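Pcza361.24 (Amycolatopsis orientalis, PDB 3G2M) is an S-adenosyl-L-methionine-dependent N-methyltransferase that probably methylates glycopeptide antibiotics during their biosynthesis. Local coordinates at residues L261-F274 with G280-P292. Numbering follows the deposited sequence.
Sequences LVRSGFDVIAQTPF and GRKDMVLVEAVMP
Leu286 O accepts two hydrogen bonds, from the backbone N of Thr272 at 2.8 Å and from a water at 2.8 Å. The same water donates to Glu288 OE2 and lies 2.6 Å from Thr272 OG1, bridging Thr272 of one strand to Leu286 and Glu288 of the other. Threonine suits the place, its branched carbon fitting a strand while its hydroxyl meets the water. The other carboxylate oxygen of Glu288, OE1, forms a salt bridge with Lys185, so both oxygens of this buried acid are engaged, an arrangement that would be expected to favour its ionised form.

Strands 267-274 and 284-290 form an antiparallel hairpin, interrupted by a classic beta bulge in which Ile269 and Ala270 both face Glu288. Ile269 N donates to Glu288 O, and Glu288 N returns a nearly straight bond (172°) to Ala270 O. The small methyl of Ala270 packs against the carboxylate, its CB 3.5 Å from Glu288 OE2.

Near the hairpin turn, Phe274 CG sits between its backbone N and carbonyl carbon (chi1 69°), which turns the ring over strand 284-290. Met284 CB lies over one ring face, 3.9 Å from the centroid, in a CH-pi contact, while the ring edge meets Leu286 N. At the far end the side chain of selenomethionine Met291, bent at chi2 (-54°) and again at chi3, brings its selenium over a face of Phe266, 3.8 Å from the centroid, a Met-aromatic contact. Gly265, at positive phi, ends the preceding helix in a Schellman motif; a CB there would jam against the preceding carbonyl oxygen.

Strand 284-290 also pairs with strand 184-191, leaving 267-274 outermost in the seven-stranded sheet within this chain, the antiparallel hairpin end of a Rossmann-like methyltransferase fold. Backbone bonds thus set the register, while selenium-aromatic and CH-pi contacts pack the two rings and the water and Lys185 satisfy Glu288.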
# COMPACT_ATOMS: atom_id res chain seq x y z
N LEU A 261 2.29 6.79 -12.22
CA LEU A 261 2.42 6.85 -13.67
C LEU A 261 3.30 8.03 -14.10
O LEU A 261 4.21 7.86 -14.92
CB LEU A 261 1.04 6.93 -14.33
CG LEU A 261 0.25 5.62 -14.35
CD1 LEU A 261 -1.22 5.91 -14.65
CD2 LEU A 261 0.84 4.66 -15.37
N VAL A 262 3.04 9.20 -13.55
CA VAL A 262 3.86 10.39 -13.81
C VAL A 262 5.32 10.16 -13.42
O VAL A 262 6.23 10.39 -14.22
CB VAL A 262 3.28 11.66 -13.13
CG1 VAL A 262 4.19 12.87 -13.35
CG2 VAL A 262 1.88 11.97 -13.68
N ARG A 263 5.54 9.67 -12.20
CA ARG A 263 6.89 9.35 -11.74
C ARG A 263 7.63 8.41 -12.70
O ARG A 263 8.83 8.56 -12.90
CB ARG A 263 6.84 8.76 -10.33
CG ARG A 263 8.19 8.51 -9.69
CD ARG A 263 8.04 8.23 -8.19
NE ARG A 263 7.17 9.21 -7.54
CZ ARG A 263 5.98 8.93 -7.01
NH1 ARG A 263 5.50 7.69 -7.02
NH2 ARG A 263 5.26 9.91 -6.46
N SER A 264 6.90 7.48 -13.31
CA SER A 264 7.48 6.49 -14.22
C SER A 264 7.75 7.02 -15.62
O SER A 264 8.35 6.32 -16.44
CB SER A 264 6.61 5.23 -14.30
OG SER A 264 5.47 5.46 -15.12
N GLY A 265 7.29 8.24 -15.90
CA GLY A 265 7.58 8.91 -17.18
C GLY A 265 6.39 9.12 -18.10
O GLY A 265 6.55 9.66 -19.19
N PHE A 266 5.20 8.68 -17.69
CA PHE A 266 3.98 8.89 -18.47
C PHE A 266 3.43 10.29 -18.24
O PHE A 266 3.64 10.88 -17.18
CB PHE A 266 2.89 7.87 -18.10
CG PHE A 266 3.10 6.49 -18.68
CD1 PHE A 266 2.62 6.18 -19.95
CD2 PHE A 266 3.78 5.52 -17.96
CE1 PHE A 266 2.81 4.89 -20.50
CE2 PHE A 266 3.97 4.23 -18.49
CZ PHE A 266 3.49 3.92 -19.76
N ASP A 267 2.71 10.80 -19.23
CA ASP A 267 1.82 11.93 -19.07
C ASP A 267 0.40 11.41 -18.91
O ASP A 267 -0.10 10.75 -19.81
CB ASP A 267 1.84 12.83 -20.32
CG ASP A 267 3.08 13.69 -20.40
OD1 ASP A 267 3.80 13.83 -19.39
OD2 ASP A 267 3.32 14.24 -21.50
N VAL A 268 -0.23 11.70 -17.79
CA VAL A 268 -1.63 11.31 -17.59
C VAL A 268 -2.52 12.42 -18.17
O VAL A 268 -2.55 13.54 -17.67
CB VAL A 268 -1.96 10.99 -16.09
CG1 VAL A 268 -3.45 10.81 -15.86
CG2 VAL A 268 -1.21 9.72 -15.63
N ILE A 269 -3.20 12.10 -19.26
CA ILE A 269 -3.88 13.13 -20.07
C ILE A 269 -5.39 13.23 -19.84
O ILE A 269 -6.03 14.18 -20.31
CB ILE A 269 -3.56 12.98 -21.58
CG1 ILE A 269 -3.94 11.58 -22.08
CG2 ILE A 269 -2.08 13.29 -21.85
CD1 ILE A 269 -3.84 11.40 -23.60
N ALA A 270 -5.96 12.24 -19.15
CA ALA A 270 -7.38 12.28 -18.76
C ALA A 270 -7.68 11.26 -17.67
O ALA A 270 -7.09 10.18 -17.65
CB ALA A 270 -8.28 12.06 -19.97
N GLN A 271 -8.58 11.62 -16.76
CA GLN A 271 -9.11 10.72 -15.73
C GLN A 271 -10.61 10.93 -15.70
O GLN A 271 -11.08 12.03 -15.38
CB GLN A 271 -8.57 11.06 -14.34
CG GLN A 271 -7.07 11.20 -14.19
CD GLN A 271 -6.68 11.65 -12.78
OE1 GLN A 271 -7.24 11.19 -11.79
NE2 GLN A 271 -5.73 12.56 -12.70
N THR A 272 -11.36 9.89 -16.04
CA THR A 272 -12.81 9.99 -16.13
C THR A 272 -13.50 9.03 -15.16
O THR A 272 -13.47 7.82 -15.36
CB THR A 272 -13.31 9.72 -17.57
OG1 THR A 272 -12.54 10.50 -18.50
CG2 THR A 272 -14.79 10.09 -17.70
N PRO A 273 -14.13 9.58 -14.11
CA PRO A 273 -14.92 8.73 -13.21
C PRO A 273 -16.16 8.16 -13.91
O PRO A 273 -16.74 8.82 -14.77
CB PRO A 273 -15.31 9.68 -12.07
CG PRO A 273 -15.22 11.04 -12.66
CD PRO A 273 -14.13 10.99 -13.67
N PHE A 274 -16.52 6.94 -13.54
CA PHE A 274 -17.70 6.27 -14.10
C PHE A 274 -18.20 5.19 -13.15
O PHE A 274 -17.49 4.78 -12.23
CB PHE A 274 -17.39 5.68 -15.49
CG PHE A 274 -16.43 4.51 -15.48
CD1 PHE A 274 -16.91 3.20 -15.49
CD2 PHE A 274 -15.06 4.72 -15.49
CE1 PHE A 274 -16.03 2.12 -15.49
CE2 PHE A 274 -14.17 3.64 -15.49
CZ PHE A 274 -14.66 2.35 -15.50
N GLY A 280 -25.74 4.17 -10.77
CA GLY A 280 -25.42 4.41 -9.37
C GLY A 280 -24.21 5.32 -9.21
O GLY A 280 -23.87 6.08 -10.13
N ARG A 281 -23.57 5.25 -8.05
CA ARG A 281 -22.39 6.05 -7.76
C ARG A 281 -21.25 5.69 -8.71
O ARG A 281 -21.01 4.52 -9.00
CB ARG A 281 -21.93 5.87 -6.30
CG ARG A 281 -20.72 6.74 -5.91
CD ARG A 281 -20.16 6.41 -4.53
NE ARG A 281 -19.34 5.21 -4.53
CZ ARG A 281 -18.00 5.19 -4.50
NH1 ARG A 281 -17.30 6.31 -4.47
NH2 ARG A 281 -17.37 4.03 -4.50
N LYS A 282 -20.58 6.72 -9.22
CA LYS A 282 -19.35 6.53 -9.97
C LYS A 282 -18.30 5.97 -9.01
O LYS A 282 -17.90 6.63 -8.05
CB LYS A 282 -18.91 7.84 -10.62
CG LYS A 282 -19.87 8.32 -11.73
CD LYS A 282 -19.42 9.63 -12.35
CE LYS A 282 -20.04 9.84 -13.73
NZ LYS A 282 -21.48 10.17 -13.67
N ASP A 283 -17.89 4.73 -9.24
CA ASP A 283 -17.01 4.00 -8.32
C ASP A 283 -15.71 3.53 -8.99
O ASP A 283 -15.03 2.64 -8.48
CB ASP A 283 -17.76 2.81 -7.71
CG ASP A 283 -18.22 1.80 -8.75
OD1 ASP A 283 -18.12 2.08 -9.96
OD2 ASP A 283 -18.69 0.71 -8.36
N MSE A 284 -15.38 4.15 -10.11
CA MSE A 284 -14.24 3.77 -10.91
C MSE A 284 -13.77 4.95 -11.74
O MSE A 284 -14.56 5.82 -12.08
CB MSE A 284 -14.63 2.61 -11.82
CG MSE A 284 -13.48 1.79 -12.33
SE MSE A 284 -14.18 0.06 -12.88
CE MSE A 284 -14.18 -0.82 -11.13
N VAL A 285 -12.48 4.95 -12.08
CA VAL A 285 -11.87 6.00 -12.89
C VAL A 285 -11.17 5.37 -14.11
O VAL A 285 -10.42 4.39 -13.97
CB VAL A 285 -10.85 6.84 -12.05
CG1 VAL A 285 -10.18 7.91 -12.89
CG2 VAL A 285 -11.54 7.49 -10.86
N LEU A 286 -11.46 5.91 -15.30
CA LEU A 286 -10.74 5.53 -16.51
C LEU A 286 -9.62 6.53 -16.76
O LEU A 286 -9.87 7.70 -17.05
CB LEU A 286 -11.68 5.45 -17.72
CG LEU A 286 -11.38 4.44 -18.85
CD1 LEU A 286 -10.05 4.72 -19.55
CD2 LEU A 286 -11.44 2.97 -18.38
N VAL A 287 -8.39 6.04 -16.64
CA VAL A 287 -7.18 6.86 -16.76
C VAL A 287 -6.54 6.63 -18.12
O VAL A 287 -6.38 5.49 -18.55
CB VAL A 287 -6.17 6.52 -15.61
CG1 VAL A 287 -4.81 7.21 -15.83
CG2 VAL A 287 -6.75 6.89 -14.25
N GLU A 288 -6.20 7.72 -18.82
CA GLU A 288 -5.49 7.64 -20.09
C GLU A 288 -4.08 8.20 -19.92
O GLU A 288 -3.91 9.32 -19.43
CB GLU A 288 -6.20 8.45 -21.18
CG GLU A 288 -7.57 7.94 -21.56
CD GLU A 288 -8.37 8.97 -22.31
OE1 GLU A 288 -7.90 9.38 -23.40
OE2 GLU A 288 -9.44 9.38 -21.81
N ALA A 289 -3.08 7.43 -20.34
CA ALA A 289 -1.70 7.86 -20.21
C ALA A 289 -0.92 7.62 -21.50
O ALA A 289 -1.13 6.63 -22.20
CB ALA A 289 -1.01 7.16 -19.04
N VAL A 290 -0.01 8.55 -21.79
CA VAL A 290 0.85 8.46 -22.97
C VAL A 290 2.29 8.83 -22.62
O VAL A 290 2.54 9.47 -21.59
CB VAL A 290 0.34 9.38 -24.12
CG1 VAL A 290 -1.06 8.97 -24.58
CG2 VAL A 290 0.37 10.86 -23.70
N MSE A 291 3.23 8.46 -23.47
CA MSE A 291 4.62 8.88 -23.31
C MSE A 291 4.80 10.27 -23.92
O MSE A 291 4.25 10.54 -24.98
CB MSE A 291 5.57 7.88 -23.95
CG MSE A 291 5.61 6.52 -23.25
SE MSE A 291 6.00 6.72 -21.35
CE MSE A 291 7.83 7.40 -21.49
N PRO A 292 5.56 11.16 -23.24
CA PRO A 292 5.80 12.51 -23.76
C PRO A 292 6.62 12.54 -25.05
O PRO A 292 7.12 11.50 -25.50
CB PRO A 292 6.59 13.19 -22.63
CG PRO A 292 6.42 12.32 -21.43
CD PRO A 292 6.24 10.94 -21.95
O HOH W 1 -10.46 9.15 -19.35